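Local coordinates for protein TetR family transcription regulator (Marinobacter aquaeolei, PDB 3PAS) that probably binds DNA as a TetR-type transcription regulator, with a helix-turn-helix in its N-terminal region and a C-terminal part through which two copies pair, at the interface of chains A and B. Sequence-based numbering; all coordinates share one arbitrary frame. Chains: chain A/B, TetR family transcription regulator.

Contact 1: the interface of chains A and B. Residues chain A 150, 154; chain B 89, 162, 171, 180-181, 184.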
# COMPACT_ATOMS: atom_id res chain seq x y z
N LEU A 150 5.41 -6.00 -11.28
CA LEU A 150 4.09 -5.75 -11.77
C LEU A 150 3.08 -6.79 -11.35
O LEU A 150 1.94 -6.45 -11.03
CB LEU A 150 4.09 -5.59 -13.28
CG LEU A 150 4.74 -4.29 -13.71
CD1 LEU A 150 4.86 -4.23 -15.26
CD2 LEU A 150 3.83 -3.16 -13.14
N PHE A 154 -0.32 -6.11 -8.78
CA PHE A 154 -1.72 -6.33 -9.14
C PHE A 154 -2.34 -7.63 -8.58
O PHE A 154 -3.57 -7.66 -8.42
CB PHE A 154 -1.91 -6.26 -10.65
CG PHE A 154 -1.75 -4.89 -11.20
CD1 PHE A 154 -2.78 -3.96 -11.09
CD2 PHE A 154 -0.60 -4.51 -11.85
CE1 PHE A 154 -2.62 -2.68 -11.57
CE2 PHE A 154 -0.45 -3.23 -12.33
CZ PHE A 154 -1.49 -2.32 -12.17
N TRP B 89 -2.90 8.82 -15.93
CA TRP B 89 -1.98 7.83 -15.31
C TRP B 89 -0.55 8.20 -15.52
O TRP B 89 0.24 8.23 -14.57
CB TRP B 89 -2.26 6.44 -15.82
CG TRP B 89 -1.28 5.37 -15.47
CD1 TRP B 89 -0.05 5.18 -16.01
CD2 TRP B 89 -1.47 4.33 -14.50
NE1 TRP B 89 0.55 4.11 -15.42
CE2 TRP B 89 -0.31 3.56 -14.51
CE3 TRP B 89 -2.52 3.98 -13.65
CZ2 TRP B 89 -0.15 2.42 -13.70
CZ3 TRP B 89 -2.38 2.88 -12.87
CH2 TRP B 89 -1.17 2.09 -12.89
N LEU B 162 4.06 1.71 -7.39
CA LEU B 162 5.08 1.59 -8.44
C LEU B 162 6.06 2.76 -8.42
O LEU B 162 7.27 2.56 -8.65
CB LEU B 162 4.44 1.44 -9.80
CG LEU B 162 3.80 0.04 -10.03
CD1 LEU B 162 2.91 0.01 -11.34
CD2 LEU B 162 4.86 -1.01 -10.10
N PHE B 171 12.00 -1.21 -9.61
CA PHE B 171 11.26 -1.08 -10.84
C PHE B 171 11.84 0.06 -11.68
O PHE B 171 12.19 1.07 -11.17
CB PHE B 171 9.79 -0.76 -10.54
CG PHE B 171 8.86 -0.94 -11.74
CD1 PHE B 171 8.81 -2.14 -12.40
CD2 PHE B 171 8.05 0.08 -12.15
CE1 PHE B 171 7.96 -2.30 -13.48
CE2 PHE B 171 7.20 -0.08 -13.23
CZ PHE B 171 7.15 -1.28 -13.87
N LEU B 180 2.73 -0.05 -19.79
CA LEU B 180 2.42 -1.44 -19.52
C LEU B 180 1.65 -1.58 -18.20
O LEU B 180 0.65 -2.29 -18.13
CB LEU B 180 3.70 -2.24 -19.46
CG LEU B 180 3.65 -3.69 -19.00
CD1 LEU B 180 2.69 -4.50 -19.91
CD2 LEU B 180 5.07 -4.23 -19.09
N ALA B 181 2.12 -0.88 -17.17
CA ALA B 181 1.42 -0.87 -15.89
C ALA B 181 -0.01 -0.30 -16.05
O ALA B 181 -0.97 -0.86 -15.49
CB ALA B 181 2.23 0.01 -14.87
N MSE B 184 -2.32 -2.94 -17.53
CA MSE B 184 -2.72 -3.89 -16.49
C MSE B 184 -3.83 -3.32 -15.62
O MSE B 184 -4.81 -4.05 -15.30
CB MSE B 184 -1.51 -4.35 -15.68
CG MSE B 184 -0.55 -5.15 -16.54
SE MSE B 184 1.06 -5.60 -15.66
CE MSE B 184 0.34 -7.12 -14.51

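Contact 2: the interface of chains A and B. Residues chain A 171, 177, 180-181, 184; chain B 146-147, 150.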
# COMPACT_ATOMS: atom_id res chain seq x y z
N PHE A 171 -14.52 -0.25 3.35
CA PHE A 171 -14.89 -1.29 2.38
C PHE A 171 -15.43 -2.49 3.19
O PHE A 171 -14.99 -2.71 4.29
CB PHE A 171 -13.66 -1.62 1.51
CG PHE A 171 -13.78 -2.83 0.60
CD1 PHE A 171 -14.62 -2.83 -0.50
CD2 PHE A 171 -12.95 -3.91 0.80
CE1 PHE A 171 -14.65 -3.95 -1.36
CE2 PHE A 171 -13.00 -5.00 -0.01
CZ PHE A 171 -13.84 -5.02 -1.09
N HIS A 177 -17.33 -9.32 -2.34
CA HIS A 177 -16.38 -8.25 -2.62
C HIS A 177 -14.99 -8.82 -2.76
O HIS A 177 -14.20 -8.36 -3.60
CB HIS A 177 -16.40 -7.15 -1.56
CG HIS A 177 -17.61 -6.27 -1.67
ND1 HIS A 177 -18.04 -5.47 -0.63
CD2 HIS A 177 -18.51 -6.12 -2.66
CE1 HIS A 177 -19.13 -4.83 -1.01
NE2 HIS A 177 -19.45 -5.22 -2.23
N LEU A 180 -14.86 -10.30 -6.32
CA LEU A 180 -14.78 -9.21 -7.28
C LEU A 180 -13.38 -8.71 -7.38
O LEU A 180 -12.90 -8.49 -8.49
CB LEU A 180 -15.73 -8.00 -6.93
CG LEU A 180 -17.24 -8.17 -7.12
CD1 LEU A 180 -17.99 -6.89 -6.69
CD2 LEU A 180 -17.61 -8.59 -8.55
N ALA A 181 -12.72 -8.49 -6.24
CA ALA A 181 -11.33 -8.02 -6.23
C ALA A 181 -10.39 -9.02 -6.91
O ALA A 181 -9.53 -8.66 -7.74
CB ALA A 181 -10.87 -7.68 -4.74
N MSE A 184 -10.65 -8.94 -10.66
CA MSE A 184 -9.90 -7.82 -11.17
C MSE A 184 -8.38 -8.07 -11.19
O MSE A 184 -7.71 -7.74 -12.17
CB MSE A 184 -10.28 -6.56 -10.35
CG MSE A 184 -11.73 -6.21 -10.50
SE MSE A 184 -12.30 -4.90 -9.18
CE MSE A 184 -11.52 -3.35 -10.08
N VAL B 146 -18.41 -2.21 -10.03
CA VAL B 146 -17.94 -2.58 -8.73
C VAL B 146 -17.84 -1.37 -7.85
O VAL B 146 -17.73 -0.25 -8.33
CB VAL B 146 -16.51 -3.23 -8.83
CG1 VAL B 146 -16.60 -4.50 -9.60
CG2 VAL B 146 -15.51 -2.27 -9.43
N PRO B 147 -17.84 -1.59 -6.53
CA PRO B 147 -17.66 -0.52 -5.58
C PRO B 147 -16.40 0.28 -5.81
O PRO B 147 -15.32 -0.28 -6.16
CB PRO B 147 -17.57 -1.24 -4.23
CG PRO B 147 -18.15 -2.49 -4.40
CD PRO B 147 -18.09 -2.88 -5.86
N LEU B 150 -12.71 -0.64 -4.89
CA LEU B 150 -12.00 -1.57 -5.78
C LEU B 150 -11.37 -0.82 -6.97
O LEU B 150 -10.27 -1.17 -7.43
CB LEU B 150 -12.92 -2.71 -6.25
CG LEU B 150 -13.47 -3.68 -5.17
CD1 LEU B 150 -14.20 -4.87 -5.77
CD2 LEU B 150 -12.32 -4.16 -4.30

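Contact 1: the interface of chains A and B
A:Leu150 enters a hydrophobic pocket of B:Leu162, B:Phe171, B:Leu180, B:Ala181 and B:Met184, in a helix-to-helix, two-fold symmetric interface that joins two copies of one protein; TetR regulators typically work as dimers, so this is probably the biological pairing. Each branch of the leucine has its own wall. CD2 points at B:Leu162, 3.8 Å from its CD1, and also reaches the methyl CB of B:Ala181 at 3.9 Å. CD1 goes instead to B:Leu180, lying 3.8 Å from its CD2. Between the branches, CG faces the outer carbons of the B:Phe171 ring, 3.8 Å from CE1, and the two side chains cross at about a right angle. On the backbone side, CB lies 3.9 Å from the selenium SE of the selenomethionine B:Met184. The ring of B:Phe171 is itself backed on one face by B:Leu162 CD2 of its own chain, a second-shell contact that should limit its tilt. With both branches of A:Leu150 cut back to an alanine, B:Leu162, B:Leu180, B:Ala181 and the outer carbons of B:Phe171 would probably lose their shared partner, leaving a gap in which the phenyl ring could turn more freely.

One helical turn further on, A:Phe154 presents a ring face to B:Met184, whose CB sits 3.7 Å above the plane and offset toward the rim. The selenomethionine chain bends at its third torsion (chi3 77°), which brings CE alongside CD2 of the same ring. At the far end of that ring, CZ comes within 3.7 Å of the backbone carbonyl O of B:Ala181; B:Trp89 CH2 stands 4.5 Å from A:Phe154 CZ, a peripheral neighbour.

In the fold, both chain A residues lie near the start of helix 148-167. Chain B supplies helix 175-189 as the main wall, its own helix 148-167 and the following loop as one flank, and helix 81-98 at the margin, all in the C-terminal region of the TetR architecture.

Contact 2: the interface of chains A and B
With CG anti to its carbonyl carbon (chi1 -64°) and an extended second torsion (chi2 -172°), B:Leu150 carries its two methyls into chain A, where A:Met184, bent at chi3 (78°), folds its selenium and CE against the leucine. This is hydrophobic packing in the C-terminal region of a TetR-family regulator, part of a two-fold interface that probably forms the dimer. The selenium SE of A:Met184, a selenomethionine, lies 3.7 Å from B:Leu150 CB, while its terminal CE approaches the backbone O of the same leucine at 3.6 Å. SE thus spans the root of the leucine and its methyl CD1, while CE turns to the backbone.

Those methyls divide between different partners. CD1 rests against the first side-chain carbon of A:Leu180, 3.7 Å from CB, whereas CD2 meets A:Phe171 at CZ over the same distance of 3.7 Å and touches the methyl CB of A:Ala181 at 3.8 Å. Leucine and phenyl ring cross at about a right angle, the ring offering its outer carbons CZ and CE1 to the branched end.

A:Leu180 also reaches outward to the segment just before helix 148-167 of chain B. Its CD1 is 4.0 Å from CG1 of B:Val146, the two side chains sliding past each other in opposite directions. The same methyl lies near the proline carbon CD of B:Pro147, so one branch spans the junction between two successive residues.

The imidazole of A:His177 comes to the neighbouring ring carbon of the proline: NE2 and CD2 both turn to CG of the pyrrolidine ring, NE2 being 3.7 Å away, with the side chains inclined to one another. Toward the proline the imidazole makes a van der Waals contact. A:His177 stands on the first turn of helix 175-189, with A:Leu180, A:Ala181 and A:Met184 following it on the side turned to chain B.

Contact 1 and contact 2 have C-alpha centres about 19 Å apart and are largely twins under the two-fold axis: in each, Leu150 of one chain packs against Phe171, Leu180, Ala181 and Met184 of the other. In each chain helix 148-167 inserts its leucine and helix 175-189 receives the partner's. The match is not exact, since Leu180 has chi1 171° in chain B but -72° in chain A. Contact 1 extends to Phe154 of the inserting chain, contact 2 to the Val146-Pro147 segment ahead of the helix. Two reciprocal insertions would probably hold the C-terminal regions in a fixed relation, and thereby bear on the spacing of the helix-turn-helix units.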